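Local structure of nitrogenase molybdenum-iron protein alpha chain (Clostridium pasteurianum, 4WES) at residues Y142-C145 against P146-L149. The protein forms, with the beta chain, the molybdenum-iron component of nitrogenase, which reduces dinitrogen to ammonium using iron-sulfur and molybdenum cofactors. Numbering follows the deposited sequence.
With CLF (Fe(8)-S(7) cluster), chain H.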
ATOM      1  N   TYR A 142     -32.721   4.407  22.698  1.00  9.04           N
ATOM      2  CA  TYR A 142     -32.900   5.674  22.020  1.00  9.21           C
ATOM      3  C   TYR A 142     -33.909   5.511  20.887  1.00  9.10           C
ATOM      4  O   TYR A 142     -33.689   4.704  19.975  1.00  9.51           O
ATOM      5  CB  TYR A 142     -31.545   6.170  21.465  1.00  9.28           C
ATOM      6  CG  TYR A 142     -30.566   6.349  22.590  1.00  8.70           C
ATOM      7  CD1 TYR A 142     -30.470   7.529  23.295  1.00  8.67           C
ATOM      8  CD2 TYR A 142     -29.786   5.299  23.001  1.00  8.52           C
ATOM      9  CE1 TYR A 142     -29.616   7.652  24.374  1.00  9.19           C
ATOM     10  CE2 TYR A 142     -28.948   5.378  24.101  1.00  8.66           C
ATOM     11  CZ  TYR A 142     -28.868   6.575  24.788  1.00  8.81           C
ATOM     12  OH  TYR A 142     -28.053   6.697  25.899  1.00  9.69           O
ATOM     13  N   ALA A 143     -34.998   6.271  20.945  1.00  9.04           N
ATOM     14  CA  ALA A 143     -35.985   6.234  19.884  1.00  8.88           C
ATOM     15  C   ALA A 143     -35.461   6.896  18.599  1.00  9.15           C
ATOM     16  O   ALA A 143     -34.633   7.790  18.633  1.00  9.78           O
ATOM     17  CB  ALA A 143     -37.276   6.910  20.317  1.00  9.63           C
ATOM     18  N   THR A 144     -36.025   6.445  17.496  1.00  9.12           N
ATOM     19  CA  THR A 144     -35.763   6.941  16.159  1.00  8.60           C
ATOM     20  C   THR A 144     -37.120   7.202  15.485  1.00  8.93           C
ATOM     21  O   THR A 144     -38.166   6.857  16.038  1.00  9.44           O
ATOM     22  CB  THR A 144     -34.950   5.936  15.344  1.00  8.58           C
ATOM     23  OG1 THR A 144     -35.700   4.748  15.211  1.00  9.64           O
ATOM     24  CG2 THR A 144     -33.606   5.700  15.957  1.00  9.05           C
ATOM     25  N   CYS A 145     -37.103   7.775  14.271  1.00  8.58           N
ATOM     26  CA  CYS A 145     -38.336   8.151  13.571  1.00  9.31           C
ATOM     27  C   CYS A 145     -39.545   7.223  13.723  1.00  9.78           C
ATOM     28  O   CYS A 145     -40.633   7.731  14.014  1.00 11.34           O
ATOM     29  CB  CYS A 145     -38.034   8.431  12.094  1.00  9.43           C
ATOM     30  SG  CYS A 145     -37.173   9.994  11.810  1.00  9.75           S
ATOM     31  N   PRO A 146     -39.421   5.903  13.474  1.00  9.13           N
ATOM     32  CA  PRO A 146     -40.654   5.097  13.477  1.00  9.97           C
ATOM     33  C   PRO A 146     -41.255   4.775  14.847  1.00 10.59           C
ATOM     34  O   PRO A 146     -42.386   4.322  14.914  1.00 11.80           O
ATOM     35  CB  PRO A 146     -40.254   3.809  12.787  1.00 11.84           C
ATOM     36  CG  PRO A 146     -38.822   3.880  12.536  1.00 17.34           C
ATOM     37  CD  PRO A 146     -38.257   5.136  13.013  1.00  9.92           C
ATOM     38  N   VAL A 147     -40.481   4.924  15.929  1.00 10.60           N
ATOM     39  CA  VAL A 147     -40.770   4.261  17.199  1.00 10.29           C
ATOM     40  C   VAL A 147     -42.123   4.659  17.820  1.00 11.86           C
ATOM     41  O   VAL A 147     -42.952   3.807  18.139  1.00 13.13           O
ATOM     42  CB  VAL A 147     -39.619   4.523  18.190  1.00 10.81           C
ATOM     43  CG1 VAL A 147     -40.000   4.106  19.607  1.00 12.67           C
ATOM     44  CG2 VAL A 147     -38.388   3.807  17.729  1.00 11.03           C
ATOM     45  N   GLY A 148     -42.346   5.942  18.032  1.00 13.27           N
ATOM     46  CA  GLY A 148     -43.641   6.366  18.582  1.00 15.93           C
ATOM     47  C   GLY A 148     -44.788   6.034  17.638  1.00 16.59           C
ATOM     48  O   GLY A 148     -45.864   5.562  18.085  1.00 18.22           O
ATOM     49  N   LEU A 149     -44.554   6.230  16.335  1.00 13.87           N
ATOM     50  CA  LEU A 149     -45.612   6.031  15.327  1.00 15.25           C
ATOM     51  C   LEU A 149     -46.103   4.589  15.250  1.00 15.31           C
ATOM     52  O   LEU A 149     -47.295   4.350  15.016  1.00 19.61           O
ATOM     53  CB  LEU A 149     -45.154   6.496  13.951  1.00 15.27           C
ATOM     54  CG  LEU A 149     -45.017   8.013  13.879  1.00 18.34           C
ATOM     55  CD1 LEU A 149     -44.102   8.389  12.738  1.00 20.72           C
ATOM     56  CD2 LEU A 149     -46.389   8.666  13.689  1.00 20.48           C
TER
HETATM   57 FE1  CLF H 604     -34.878   9.716  11.879  1.00  8.84          FE
HETATM   58 FE2  CLF H 604     -32.961   9.955  10.295  1.00  9.41          FE
HETATM   59 FE3  CLF H 604     -32.591  10.981  12.834  1.00  8.59          FE
HETATM   60 FE4  CLF H 604     -32.709   8.318  12.339  1.00  8.55          FE
HETATM   61  S1  CLF H 604     -34.226   7.840  10.558  1.00  9.07           S
HETATM   62  S2A CLF H 604     -34.025  11.778  11.194  1.00  9.11           S
HETATM   63  S4A CLF H 604     -31.090   9.754  11.629  1.00  9.16           S
HETATM   64  S3A CLF H 604     -33.905   9.429  13.979  1.00  8.69           S
HETATM   65 FE5  CLF H 604     -31.588   5.586  10.557  0.66 11.95          FE
HETATM   66 FE6  CLF H 604     -34.509   4.932   8.527  0.66 10.01          FE
HETATM   67 FE7  CLF H 604     -31.876   5.335   7.844  1.00  8.51          FE
HETATM   68 FE8  CLF H 604     -32.988   7.680   8.552  1.00  9.34          FE
HETATM   69  S2B CLF H 604     -32.676   3.968   9.511  1.00  9.43           S
HETATM   70  S3B CLF H 604     -33.722   6.339   6.868  1.00  9.35           S
HETATM   71  S4B CLF H 604     -30.800   7.039   8.971  1.00  8.70           S
HETATM   72  O   HOH W   1     -42.340   7.939  16.035  1.00 15.54           O
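Val147 N donates to Thr144 O over 3.0 Å, a nearly straight bond (170° at the hydrogen) that closes the turn leading from strand 138-143 into the short, weakly bonded helix 146-149. Pro146, with no N-H to offer, suits the first turn of that helix, where an amide donor is not needed. One residue on, a water bridges the i to i+4 pair, donating to Cys145 O (2.7 Å) and accepting from Leu149 N (2.8 Å).

Apolar contact joins the helix start to the strand end: Val147 CB lies 4.0 Å from Ala143 CB, the small methyl letting the beta-branched valine pack against it. Pro146 CD lies 3.4 Å from Thr144 OG1, and Val147 CG2 borders the same oxygen, which is hydrogen-bonded to the backbone oxygen of His74 in strand 69-74.

Cys145 is the metal ligand. With SG anti to its carbonyl carbon (chi1 -74°), its soft thiolate binds the iron FE1 of the [8Fe-7S] cluster, shared with the beta chain, SG to FE1 being 2.3 Å.

The turn thus carries a cluster ligand at the end of a parallel-sheet strand: Ile154 of helix 154-165 packs on Ala143 and Val147, Tyr55 of helix 54-63 touches Thr144, and Leu107 of the beta chain lies against Cys145 and Leu149.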